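Local coordinates for uncharacterized protein (Parabacteroides merdae ATCC 43184, PDB 4OPW) that is of unknown function but is probably an adhesin, with a beta-solenoid resembling the head domain of putative auto-transporter adhesins, at residues L110-N115 against L131-S136; T148-C153 against E170-I175; I161-G166 against I181-V186. All coordinates share one frame; numbering follows the deposited sequence. Where two conformers were deposited one is given.

All three contacts join successive coils of one parallel beta-solenoid. Interactions 1 and 2 share a face, where 131-136 and 148-153 are neighbours. Interaction 3 lies on another face: strands 159-163 and 180-183 directly follow 150-156 and 170-177, so interactions 2 and 3 stack the same two coils. Inside, Cys153 meets Leu163 and Tyr173 meets Ala183. All are partly buried; interaction 1, centred about 5 Å from the chain's centre against about 14 and 13 Å, has no exposed touching residue, the others two and one. Outward chemistry differs: amides, a hydroxyl and a Lys-Asp pair meeting through aliphatic carbons in interaction 1, a salt-bridge network in interaction 2, a selenomethionine and a water-bridged corner in interaction 3.

Interaction 1: residues L110-N115 against L131-S136; sequences LKINAN and LDLNVS
Leu110 and Leu131 lie side by side on the buried face, each with CG anti to its backbone N, and Leu131 CD1 reaches Leu110 CB at 3.9 Å. Two residues on, in the next pair on this face, Ile112 CG1 and Leu133 CG both stand beside the backbone N (chi1 near -50°), which brings Leu133 CD2 to 4.1 Å from Ile112 CB. Ala114 CB meets Val135 CG2 to complete the ladder. In this beta-solenoid such rows of apolar residues stack coil on coil; Val120, Val126 and Met141 of other strands cover this row from within. Five backbone hydrogen bonds join the strands, alternating in direction, with Ile112 and Ala114 each both donating and accepting. On the outer face Asp132 and Lys111 run alongside each other, but the contact is aliphatic: Asp132 OD2 touches Lys111 CD at 3.6 Å, while NZ makes no contact with the carboxylate. Asn134 ND2 turns along its own strand to Asp132 OD1 (3.0 Å), meeting it from above the carboxylate plane. Beyond the last rung, Asn115 ND2 donates a bent bond to Ser136 OG at 2.7 Å; this hydroxyl takes the crowded position between its backbone N and carbonyl carbon (chi1 74°).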
ATOM      1  N   LEU A 110       9.537   5.101  -2.678  1.00 20.08           N
ATOM      2  CA  LEU A 110       8.317   4.392  -3.011  1.00 18.48           C
ATOM      3  C   LEU A 110       7.239   4.884  -2.059  1.00 20.75           C
ATOM      4  O   LEU A 110       7.364   4.753  -0.839  1.00 19.28           O
ATOM      5  CB  LEU A 110       8.461   2.861  -2.986  1.00 18.49           C
ATOM      6  CG  LEU A 110       7.178   2.075  -3.316  1.00 20.39           C
ATOM      7  CD1 LEU A 110       6.572   2.475  -4.706  1.00 19.76           C
ATOM      8  CD2 LEU A 110       7.415   0.584  -3.203  1.00 20.98           C
ATOM      9  N   LYS A 111       6.207   5.510  -2.628  1.00 17.23           N
ATOM     10  CA  LYS A 111       5.068   6.018  -1.867  1.00 17.17           C
ATOM     11  C   LYS A 111       3.823   5.248  -2.240  1.00 19.11           C
ATOM     12  O   LYS A 111       3.506   5.110  -3.418  1.00 18.15           O
ATOM     13  CB  LYS A 111       4.895   7.529  -2.133  1.00 19.50           C
ATOM     14  CG  LYS A 111       3.655   8.160  -1.498  1.00 22.50           C
ATOM     15  CD  LYS A 111       3.683   9.699  -1.598  1.00 30.29           C
ATOM     16  CE  LYS A 111       3.525  10.240  -3.023  1.00 35.85           C
ATOM     17  NZ  LYS A 111       4.031  11.637  -3.192  1.00 41.81           N
ATOM     18  N   ILE A 112       3.129   4.698  -1.235  1.00 14.85           N
ATOM     19  CA  ILE A 112       1.904   3.960  -1.466  1.00 16.23           C
ATOM     20  C   ILE A 112       0.777   4.528  -0.623  1.00 20.53           C
ATOM     21  O   ILE A 112       0.933   4.689   0.598  1.00 20.10           O
ATOM     22  CB  ILE A 112       2.093   2.448  -1.191  1.00 20.84           C
ATOM     23  CG1 ILE A 112       3.276   1.904  -2.046  1.00 21.97           C
ATOM     24  CG2 ILE A 112       0.774   1.652  -1.469  1.00 21.10           C
ATOM     25  CD1 ILE A 112       3.552   0.477  -1.912  1.00 30.71           C
ATOM     26  N   ASN A 113      -0.350   4.857  -1.277  0.50 16.91           N
ATOM     27  CA  ASN A 113      -1.562   5.341  -0.618  0.50 16.86           C
ATOM     28  C   ASN A 113      -2.667   4.332  -0.884  0.50 20.09           C
ATOM     29  O   ASN A 113      -3.074   4.174  -2.038  0.50 20.45           O
ATOM     30  CB  ASN A 113      -1.946   6.745  -1.111  0.50 18.68           C
ATOM     31  CG  ASN A 113      -0.920   7.825  -0.838  0.50 39.02           C
ATOM     32  OD1 ASN A 113      -0.044   7.703   0.030  0.50 31.96           O
ATOM     33  ND2 ASN A 113      -1.020   8.932  -1.564  0.50 32.07           N
ATOM     34  N   ALA A 114      -3.111   3.616   0.163  1.00 16.80           N
ATOM     35  CA  ALA A 114      -4.113   2.568   0.050  1.00 17.51           C
ATOM     36  C   ALA A 114      -5.358   3.039   0.772  1.00 19.64           C
ATOM     37  O   ALA A 114      -5.310   3.353   1.972  1.00 17.73           O
ATOM     38  CB  ALA A 114      -3.571   1.257   0.643  1.00 19.05           C
ATOM     39  N   ASN A 115      -6.450   3.174   0.015  1.00 17.22           N
ATOM     40  CA  ASN A 115      -7.698   3.689   0.562  1.00 16.48           C
ATOM     41  C   ASN A 115      -8.853   2.739   0.367  1.00 20.36           C
ATOM     42  O   ASN A 115      -8.721   1.717  -0.312  1.00 20.47           O
ATOM     43  CB  ASN A 115      -8.025   5.022  -0.127  1.00 22.86           C
ATOM     44  CG  ASN A 115      -6.901   6.034  -0.100  1.00 47.51           C
ATOM     45  OD1 ASN A 115      -6.424   6.502  -1.149  1.00 49.33           O
ATOM     46  ND2 ASN A 115      -6.424   6.349   1.089  1.00 32.32           N
ATOM     47  N   LEU A 131      10.558   4.876   2.195  1.00 20.31           N
ATOM     48  CA  LEU A 131       9.328   4.087   2.004  1.00 20.26           C
ATOM     49  C   LEU A 131       8.225   4.789   2.758  1.00 23.58           C
ATOM     50  O   LEU A 131       8.303   4.949   3.970  1.00 23.64           O
ATOM     51  CB  LEU A 131       9.521   2.623   2.461  1.00 20.74           C
ATOM     52  CG  LEU A 131       8.374   1.622   2.167  1.00 23.08           C
ATOM     53  CD1 LEU A 131       8.079   1.509   0.644  1.00 21.22           C
ATOM     54  CD2 LEU A 131       8.714   0.242   2.733  1.00 24.94           C
ATOM     55  N   ASP A 132       7.233   5.284   2.023  1.00 19.34           N
ATOM     56  CA  ASP A 132       6.165   6.095   2.582  1.00 18.04           C
ATOM     57  C   ASP A 132       4.819   5.415   2.359  1.00 20.49           C
ATOM     58  O   ASP A 132       4.254   5.450   1.260  1.00 18.73           O
ATOM     59  CB  ASP A 132       6.249   7.493   1.941  1.00 20.62           C
ATOM     60  CG  ASP A 132       5.178   8.484   2.336  1.00 31.59           C
ATOM     61  OD1 ASP A 132       4.400   8.185   3.264  1.00 32.79           O
ATOM     62  OD2 ASP A 132       5.132   9.568   1.726  1.00 35.27           O
ATOM     63  N   LEU A 133       4.288   4.806   3.439  1.00 17.41           N
ATOM     64  CA  LEU A 133       3.069   4.017   3.397  1.00 17.34           C
ATOM     65  C   LEU A 133       1.939   4.689   4.132  1.00 21.61           C
ATOM     66  O   LEU A 133       2.101   5.129   5.278  1.00 21.47           O
ATOM     67  CB  LEU A 133       3.340   2.637   4.007  1.00 17.60           C
ATOM     68  CG  LEU A 133       4.596   1.895   3.493  1.00 21.47           C
ATOM     69  CD1 LEU A 133       4.788   0.581   4.227  1.00 21.61           C
ATOM     70  CD2 LEU A 133       4.522   1.644   1.987  1.00 20.94           C
ATOM     71  N   ASN A 134       0.796   4.795   3.456  1.00 17.37           N
ATOM     72  CA  ASN A 134      -0.388   5.455   3.995  1.00 16.60           C
ATOM     73  C   ASN A 134      -1.608   4.611   3.774  1.00 21.62           C
ATOM     74  O   ASN A 134      -1.855   4.149   2.651  1.00 21.44           O
ATOM     75  CB  ASN A 134      -0.575   6.826   3.324  1.00 18.63           C
ATOM     76  CG  ASN A 134       0.653   7.702   3.440  1.00 32.59           C
ATOM     77  OD1 ASN A 134       0.811   8.406   4.424  1.00 27.46           O
ATOM     78  ND2 ASN A 134       1.588   7.594   2.475  1.00 28.08           N
ATOM     79  N   VAL A 135      -2.366   4.375   4.854  1.00 16.87           N
ATOM     80  CA  VAL A 135      -3.586   3.587   4.772  1.00 16.51           C
ATOM     81  C   VAL A 135      -4.755   4.398   5.337  1.00 19.63           C
ATOM     82  O   VAL A 135      -4.596   5.115   6.340  1.00 16.86           O
ATOM     83  CB  VAL A 135      -3.403   2.221   5.507  1.00 20.59           C
ATOM     84  CG1 VAL A 135      -4.740   1.648   5.993  1.00 20.31           C
ATOM     85  CG2 VAL A 135      -2.674   1.205   4.608  1.00 19.88           C
ATOM     86  N   SER A 136      -5.937   4.248   4.716  1.00 16.23           N
ATOM     87  CA  SER A 136      -7.170   4.832   5.256  1.00 17.46           C
ATOM     88  C   SER A 136      -8.355   3.999   4.777  1.00 19.67           C
ATOM     89  O   SER A 136      -8.163   3.088   3.969  1.00 18.71           O
ATOM     90  CB  SER A 136      -7.314   6.299   4.854  1.00 20.79           C
ATOM     91  OG  SER A 136      -7.665   6.443   3.490  1.00 23.04           O
TER

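Interaction 2: residues T148-C153 against E170-I175. With EDO (1,2-ethanediol), chain E.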
ATOM      1  N   THR A 148      15.234   0.104   4.105  1.00 23.02           N
ATOM      2  CA  THR A 148      15.131   1.525   3.761  1.00 23.61           C
ATOM      3  C   THR A 148      15.933   2.392   4.721  1.00 28.56           C
ATOM      4  O   THR A 148      16.367   1.915   5.774  1.00 28.72           O
ATOM      5  CB  THR A 148      13.611   1.955   3.732  1.00 28.24           C
ATOM      6  OG1 THR A 148      13.474   3.244   3.122  1.00 25.39           O
ATOM      7  CG2 THR A 148      12.963   1.976   5.106  1.00 26.66           C
ATOM      8  N   ASP A 149      16.129   3.661   4.347  1.00 25.52           N
ATOM      9  CA  ASP A 149      16.776   4.623   5.225  0.50 25.72           C
ATOM     10  C   ASP A 149      15.673   5.238   6.079  1.00 29.50           C
ATOM     11  O   ASP A 149      15.655   5.028   7.285  1.00 30.72           O
ATOM     12  CB  ASP A 149      17.583   5.661   4.434  0.50 27.44           C
ATOM     13  CG  ASP A 149      18.833   5.084   3.795  0.50 35.69           C
ATOM     14  OD1 ASP A 149      19.494   4.229   4.437  0.50 36.45           O
ATOM     15  OD2 ASP A 149      19.145   5.472   2.651  0.50 37.77           O
ATOM     16  N   LYS A 150      14.683   5.881   5.442  1.00 24.23           N
ATOM     17  CA  LYS A 150      13.545   6.471   6.121  1.00 21.82           C
ATOM     18  C   LYS A 150      12.278   5.673   5.854  1.00 24.13           C
ATOM     19  O   LYS A 150      11.939   5.432   4.700  1.00 21.26           O
ATOM     20  CB  LYS A 150      13.349   7.935   5.678  1.00 22.61           C
ATOM     21  CG  LYS A 150      12.212   8.663   6.420  1.00 34.32           C
ATOM     22  CD  LYS A 150      12.444   8.760   7.959  1.00 38.63           C
ATOM     23  CE  LYS A 150      11.184   9.142   8.696  1.00 32.63           C
ATOM     24  NZ  LYS A 150      10.747  10.530   8.331  1.00 37.48           N
ATOM     25  N   LEU A 151      11.569   5.295   6.929  1.00 19.06           N
ATOM     26  CA  LEU A 151      10.269   4.615   6.847  1.00 18.37           C
ATOM     27  C   LEU A 151       9.204   5.517   7.444  1.00 23.34           C
ATOM     28  O   LEU A 151       9.381   6.036   8.558  1.00 23.02           O
ATOM     29  CB  LEU A 151      10.321   3.267   7.594  1.00 18.73           C
ATOM     30  CG  LEU A 151       9.024   2.486   7.747  1.00 22.48           C
ATOM     31  CD1 LEU A 151       8.454   2.058   6.368  1.00 22.52           C
ATOM     32  CD2 LEU A 151       9.260   1.260   8.620  1.00 26.14           C
ATOM     33  N   GLU A 152       8.115   5.735   6.698  1.00 21.57           N
ATOM     34  CA  GLU A 152       6.957   6.507   7.145  1.00 20.80           C
ATOM     35  C   GLU A 152       5.750   5.624   6.984  1.00 23.70           C
ATOM     36  O   GLU A 152       5.509   5.075   5.904  1.00 22.27           O
ATOM     37  CB  GLU A 152       6.817   7.830   6.407  1.00 21.75           C
ATOM     38  CG  GLU A 152       7.931   8.801   6.783  1.00 28.98           C
ATOM     39  CD  GLU A 152       8.077  10.013   5.888  1.00 47.14           C
ATOM     40  OE1 GLU A 152       7.184  10.239   5.040  1.00 37.04           O
ATOM     41  OE2 GLU A 152       9.093  10.732   6.026  1.00 36.17           O
ATOM     42  N   CYS A 153       5.036   5.429   8.108  0.50 20.32           N
ATOM     43  CA  CYS A 153       3.831   4.626   8.173  0.50 20.26           C
ATOM     44  C   CYS A 153       2.759   5.412   8.824  0.50 23.85           C
ATOM     45  O   CYS A 153       2.901   5.878   9.959  0.50 23.23           O
ATOM     46  CB  CYS A 153       4.065   3.318   8.910  0.50 21.29           C
ATOM     47  SG  CYS A 153       4.913   2.070   7.932  0.50 24.92           S
ATOM     48  N   GLU A 170      15.452   5.098  10.347  1.00 22.71           N
ATOM     49  CA  GLU A 170      14.504   5.947  11.070  1.00 21.51           C
ATOM     50  C   GLU A 170      13.108   5.557  10.666  1.00 24.97           C
ATOM     51  O   GLU A 170      12.881   5.256   9.489  1.00 22.57           O
ATOM     52  CB  GLU A 170      14.692   7.449  10.760  1.00 22.52           C
ATOM     53  CG  GLU A 170      16.075   8.028  11.025  1.00 40.14           C
ATOM     54  CD  GLU A 170      16.225   9.498  10.671  1.00 70.23           C
ATOM     55  OE1 GLU A 170      15.587   9.951   9.691  1.00 59.65           O
ATOM     56  OE2 GLU A 170      17.002  10.193  11.365  1.00 70.81           O
ATOM     57  N   ALA A 171      12.166   5.568  11.617  1.00 22.18           N
ATOM     58  CA  ALA A 171      10.771   5.284  11.281  1.00 22.06           C
ATOM     59  C   ALA A 171       9.840   6.229  12.003  1.00 26.95           C
ATOM     60  O   ALA A 171      10.031   6.502  13.194  1.00 27.11           O
ATOM     61  CB  ALA A 171      10.406   3.835  11.608  1.00 22.40           C
ATOM     62  N   ASP A 172       8.828   6.726  11.272  1.00 23.33           N
ATOM     63  CA  ASP A 172       7.756   7.541  11.820  1.00 21.80           C
ATOM     64  C   ASP A 172       6.487   6.737  11.676  1.00 24.39           C
ATOM     65  O   ASP A 172       6.057   6.478  10.543  1.00 23.38           O
ATOM     66  CB  ASP A 172       7.634   8.908  11.117  1.00 22.99           C
ATOM     67  CG  ASP A 172       8.771   9.890  11.332  1.00 40.14           C
ATOM     68  OD1 ASP A 172       9.514   9.733  12.323  1.00 42.71           O
ATOM     69  OD2 ASP A 172       8.888  10.843  10.533  1.00 48.87           O
ATOM     70  N   TYR A 173       5.940   6.267  12.806  1.00 19.58           N
ATOM     71  CA  TYR A 173       4.706   5.488  12.828  1.00 18.98           C
ATOM     72  C   TYR A 173       3.601   6.335  13.390  1.00 22.48           C
ATOM     73  O   TYR A 173       3.788   6.951  14.452  1.00 20.84           O
ATOM     74  CB  TYR A 173       4.862   4.215  13.669  1.00 19.42           C
ATOM     75  CG  TYR A 173       5.876   3.213  13.172  1.00 19.12           C
ATOM     76  CD1 TYR A 173       5.642   2.471  12.020  1.00 20.80           C
ATOM     77  CD2 TYR A 173       7.006   2.907  13.924  1.00 19.30           C
ATOM     78  CE1 TYR A 173       6.538   1.489  11.596  1.00 22.05           C
ATOM     79  CE2 TYR A 173       7.897   1.914  13.522  1.00 21.14           C
ATOM     80  CZ  TYR A 173       7.665   1.215  12.350  1.00 24.69           C
ATOM     81  OH  TYR A 173       8.514   0.213  11.948  1.00 22.56           O
ATOM     82  N   SER A 174       2.448   6.396  12.702  0.50 18.51           N
ATOM     83  CA  SER A 174       1.337   7.201  13.202  0.50 17.80           C
ATOM     84  C   SER A 174       0.001   6.515  12.961  0.50 19.69           C
ATOM     85  O   SER A 174      -0.198   5.892  11.920  0.50 18.71           O
ATOM     86  CB  SER A 174       1.329   8.586  12.556  0.50 21.57           C
ATOM     87  OG  SER A 174       2.499   9.331  12.845  0.50 26.20           O
ATOM     88  N   ILE A 175      -0.895   6.591  13.965  1.00 16.38           N
ATOM     89  CA  ILE A 175      -2.269   6.058  13.902  1.00 14.90           C
ATOM     90  C   ILE A 175      -3.186   7.180  14.365  1.00 19.03           C
ATOM     91  O   ILE A 175      -2.972   7.723  15.460  1.00 18.67           O
ATOM     92  CB  ILE A 175      -2.526   4.729  14.688  1.00 16.96           C
ATOM     93  CG1 ILE A 175      -1.680   3.551  14.126  1.00 17.46           C
ATOM     94  CG2 ILE A 175      -4.047   4.349  14.684  1.00 17.74           C
ATOM     95  CD1 ILE A 175      -1.437   2.435  15.103  1.00 25.28           C
TER
HETATM   96  C1  EDO E 303      18.632   0.869   1.099  1.00 67.33           C
HETATM   97  O1  EDO E 303      19.936   0.342   1.303  1.00 68.38           O
HETATM   98  C2  EDO E 303      18.467   2.160   1.918  1.00 66.59           C
HETATM   99  O2  EDO E 303      18.770   1.896   3.282  1.00 66.90           O
HETATM  100  O   HOH W   1       3.888   8.573  10.186  1.00 26.13           O
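Strands 150-153 and 170-175 run parallel, 4° apart with axes 4.7 Å from each other, and five backbone hydrogen bonds lace them from Asp149 O to Ser174 N, Leu151 and Cys153 each donating and accepting. On the outer face Lys150 carries the contact. Its CG is anti to the backbone N (chi1 -176°), and bends at chi2 and chi4 swing the chain obliquely across to the neighbouring coil, Lys150 CD passing 3.8 Å from Glu170 CB. The ammonium then forms salt bridges to two carboxylates, making a network: Lys150 NZ lies 2.9 Å from Asp172 OD2, approaching from above that carboxylate plane, and 2.8 Å from Glu152 OE2, which receives it on its anti lone pair. On the inner face Tyr173 has CG beside its backbone N (chi1 -63°), and the ring slants back along its own strand and toward Leu151 and Cys153. Cys153 CB comes to the ring edge, 3.6 Å from Tyr173 CD1, with SG obliquely placed in a sulfur-aromatic contact; Leu151 CD2 lies 3.6 Å from Tyr173 OH. Polar residues outside and apolar ones inside fit this pair as part of a wall of the beta-solenoid, whose interior is completed here by Val191 and Cys193 of the next coil and by Ile181 and Ala183. A water donates to Cys153 O and also bonds Ser174 OG. At the loop end, 1,2-ethanediol, probably from the crystallisation liquor, donates through O2 to Asp149 OD1 (2.7 Å) and also bonds Glu127. Because Glu152 OE2 and Asp172 OD2 are 4.5 Å apart, the lysine charge between them probably offsets their mutual repulsion and would tend to keep both carboxylates ionised.

Interaction 3: residues I161-G166 against I181-V186; sequences INLKAG and IMAFGV
Two backbone hydrogen bonds secure the strands: Met182 N gives a nearly straight bond to Ile161 O at 2.8 Å, and Leu163 N returns one to Met182 O at 2.8 Å. Past this point the two segments part, as 183-186 makes a type I turn, and one water bridges them, donating to Leu163 O (2.6 Å) and accepting from Gly185 N (2.9 Å). CA-H...O contacts from Ala165 CA to Gly185 O and from Gly185 CA to Lys164 O then link the segments. Outside, Met182, a selenomethionine, has CG beside its backbone N (chi1 -73°) and bends at chi3, so that Met182 CE doubles back across to Asn162 CB at 4.0 Å. Inside, Leu163 CB abuts Val186 CG2 at 3.6 Å, the branch anti to the carbonyl carbon, while Leu163 CD1 reaches Ala183 CB. The pairing of strands 159-163 and 180-183, followed by a corner, is what a beta-solenoid shows where one face of its coil turns into the next. Strand 139-147 hydrogen-bonds Asn162 on one flank, Gln202 of strand 200-205 touches Met182 on the other, and strands 150-156 and 170-177 face the inner side chains through Leu151, Cys153, Ile155, Tyr173 and Ile175.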
ATOM      1  N   ILE A 161      -1.393  -2.050   8.657  1.00 17.15           N
ATOM      2  CA  ILE A 161      -0.112  -2.095   7.948  1.00 15.75           C
ATOM      3  C   ILE A 161       0.714  -3.180   8.633  1.00 19.93           C
ATOM      4  O   ILE A 161       1.026  -3.060   9.817  1.00 20.82           O
ATOM      5  CB  ILE A 161       0.631  -0.732   7.858  1.00 18.67           C
ATOM      6  CG1 ILE A 161      -0.232   0.318   7.071  1.00 19.75           C
ATOM      7  CG2 ILE A 161       2.004  -0.934   7.168  1.00 19.98           C
ATOM      8  CD1 ILE A 161       0.289   1.783   7.056  1.00 22.25           C
ATOM      9  N   ASN A 162       1.006  -4.252   7.911  1.00 16.23           N
ATOM     10  CA  ASN A 162       1.805  -5.360   8.429  1.00 17.24           C
ATOM     11  C   ASN A 162       3.140  -5.392   7.708  1.00 19.68           C
ATOM     12  O   ASN A 162       3.189  -5.670   6.513  1.00 19.61           O
ATOM     13  CB  ASN A 162       1.046  -6.684   8.266  1.00 19.69           C
ATOM     14  CG  ASN A 162       1.753  -7.898   8.821  1.00 29.43           C
ATOM     15  OD1 ASN A 162       2.824  -7.813   9.418  1.00 25.79           O
ATOM     16  ND2 ASN A 162       1.169  -9.066   8.598  1.00 28.39           N
ATOM     17  N   LEU A 163       4.217  -5.077   8.437  1.00 16.92           N
ATOM     18  CA  LEU A 163       5.601  -5.047   7.931  1.00 17.93           C
ATOM     19  C   LEU A 163       6.291  -6.226   8.563  1.00 22.86           C
ATOM     20  O   LEU A 163       6.665  -6.174   9.730  1.00 21.55           O
ATOM     21  CB  LEU A 163       6.294  -3.716   8.286  1.00 18.08           C
ATOM     22  CG  LEU A 163       5.545  -2.413   7.957  1.00 22.38           C
ATOM     23  CD1 LEU A 163       6.368  -1.204   8.374  1.00 21.77           C
ATOM     24  CD2 LEU A 163       5.211  -2.322   6.449  1.00 23.61           C
ATOM     25  N   LYS A 164       6.320  -7.336   7.839  1.00 21.48           N
ATOM     26  CA  LYS A 164       6.771  -8.636   8.346  1.00 21.04           C
ATOM     27  C   LYS A 164       8.249  -8.721   8.737  1.00 24.40           C
ATOM     28  O   LYS A 164       8.569  -9.394   9.719  1.00 25.29           O
ATOM     29  CB  LYS A 164       6.487  -9.724   7.310  1.00 22.32           C
ATOM     30  CG  LYS A 164       4.996 -10.006   7.117  1.00 28.00           C
ATOM     31  CD  LYS A 164       4.798 -11.229   6.242  1.00 36.25           C
ATOM     32  CE  LYS A 164       3.352 -11.645   6.150  1.00 45.60           C
ATOM     33  NZ  LYS A 164       3.127 -12.615   5.046  1.00 54.05           N
ATOM     34  N   ALA A 165       9.152  -8.102   7.967  1.00 20.88           N
ATOM     35  CA  ALA A 165      10.590  -8.213   8.215  1.00 21.97           C
ATOM     36  C   ALA A 165      11.347  -7.068   7.626  1.00 26.07           C
ATOM     37  O   ALA A 165      10.873  -6.430   6.690  1.00 24.53           O
ATOM     38  CB  ALA A 165      11.118  -9.521   7.605  1.00 22.99           C
ATOM     39  N   GLY A 166      12.563  -6.861   8.121  1.00 25.19           N
ATOM     40  CA  GLY A 166      13.421  -5.840   7.545  1.00 25.11           C
ATOM     41  C   GLY A 166      14.084  -4.864   8.479  1.00 26.48           C
ATOM     42  O   GLY A 166      14.176  -5.095   9.690  1.00 25.58           O
ATOM     43  N   ILE A 181      -0.774  -1.166  13.399  1.00 18.18           N
ATOM     44  CA  ILE A 181       0.531  -1.303  12.758  1.00 17.75           C
ATOM     45  C   ILE A 181       1.170  -2.549  13.375  1.00 21.47           C
ATOM     46  O   ILE A 181       1.287  -2.623  14.600  1.00 22.39           O
ATOM     47  CB  ILE A 181       1.440  -0.035  12.889  1.00 20.10           C
ATOM     48  CG1 ILE A 181       0.860   1.155  12.067  1.00 20.63           C
ATOM     49  CG2 ILE A 181       2.904  -0.349  12.461  1.00 19.78           C
ATOM     50  CD1 ILE A 181       1.492   2.534  12.340  1.00 22.14           C
HETATM   51  N   MSE A 182       1.542  -3.534  12.537  1.00 16.48           N
HETATM   52  CA  MSE A 182       2.216  -4.760  12.971  0.50 15.80           C
HETATM   53  C   MSE A 182       3.632  -4.712  12.405  1.00 21.28           C
HETATM   54  O   MSE A 182       3.850  -5.079  11.234  1.00 20.39           O
HETATM   55  CB  MSE A 182       1.444  -6.002  12.507  0.50 17.40           C
HETATM   56  CG  MSE A 182       0.150  -6.243  13.275  0.50 23.37           C
HETATM   57 SE   MSE A 182      -1.104  -7.273  12.206  0.38 30.02          SE
HETATM   58  CE  MSE A 182      -1.700  -5.876  11.018  0.50 26.81           C
ATOM     59  N   ALA A 183       4.586  -4.171  13.193  1.00 20.14           N
ATOM     60  CA  ALA A 183       5.960  -4.006  12.738  1.00 20.00           C
ATOM     61  C   ALA A 183       7.006  -4.462  13.763  1.00 23.51           C
ATOM     62  O   ALA A 183       8.099  -3.896  13.808  1.00 22.16           O
ATOM     63  CB  ALA A 183       6.207  -2.551  12.341  1.00 20.37           C
ATOM     64  N   PHE A 184       6.720  -5.554  14.522  1.00 20.74           N
ATOM     65  CA  PHE A 184       7.745  -6.121  15.409  1.00 21.54           C
ATOM     66  C   PHE A 184       8.950  -6.661  14.603  1.00 26.50           C
ATOM     67  O   PHE A 184      10.077  -6.703  15.112  1.00 26.25           O
ATOM     68  CB  PHE A 184       7.166  -7.278  16.239  1.00 23.42           C
ATOM     69  CG  PHE A 184       6.327  -6.933  17.443  1.00 24.38           C
ATOM     70  CD1 PHE A 184       6.681  -5.879  18.282  1.00 26.44           C
ATOM     71  CD2 PHE A 184       5.240  -7.725  17.799  1.00 25.87           C
ATOM     72  CE1 PHE A 184       5.925  -5.584  19.422  1.00 27.84           C
ATOM     73  CE2 PHE A 184       4.503  -7.452  18.960  1.00 29.00           C
ATOM     74  CZ  PHE A 184       4.843  -6.374  19.754  1.00 26.95           C
ATOM     75  N   GLY A 185       8.689  -7.065  13.356  1.00 24.17           N
ATOM     76  CA  GLY A 185       9.702  -7.638  12.470  1.00 23.84           C
ATOM     77  C   GLY A 185      10.681  -6.659  11.848  1.00 26.46           C
ATOM     78  O   GLY A 185      11.659  -7.086  11.225  1.00 27.25           O
ATOM     79  N   VAL A 186      10.423  -5.339  11.963  1.00 21.33           N
ATOM     80  CA  VAL A 186      11.298  -4.332  11.367  1.00 20.97           C
ATOM     81  C   VAL A 186      12.148  -3.663  12.456  1.00 24.27           C
ATOM     82  O   VAL A 186      11.629  -2.901  13.281  1.00 23.89           O
ATOM     83  CB  VAL A 186      10.512  -3.286  10.515  1.00 23.03           C
ATOM     84  CG1 VAL A 186      11.452  -2.226   9.932  1.00 22.84           C
ATOM     85  CG2 VAL A 186       9.741  -3.978   9.396  1.00 22.02           C
TER
HETATM   86  O   HOH W   2       6.228  -7.557  11.940  1.00 22.50           O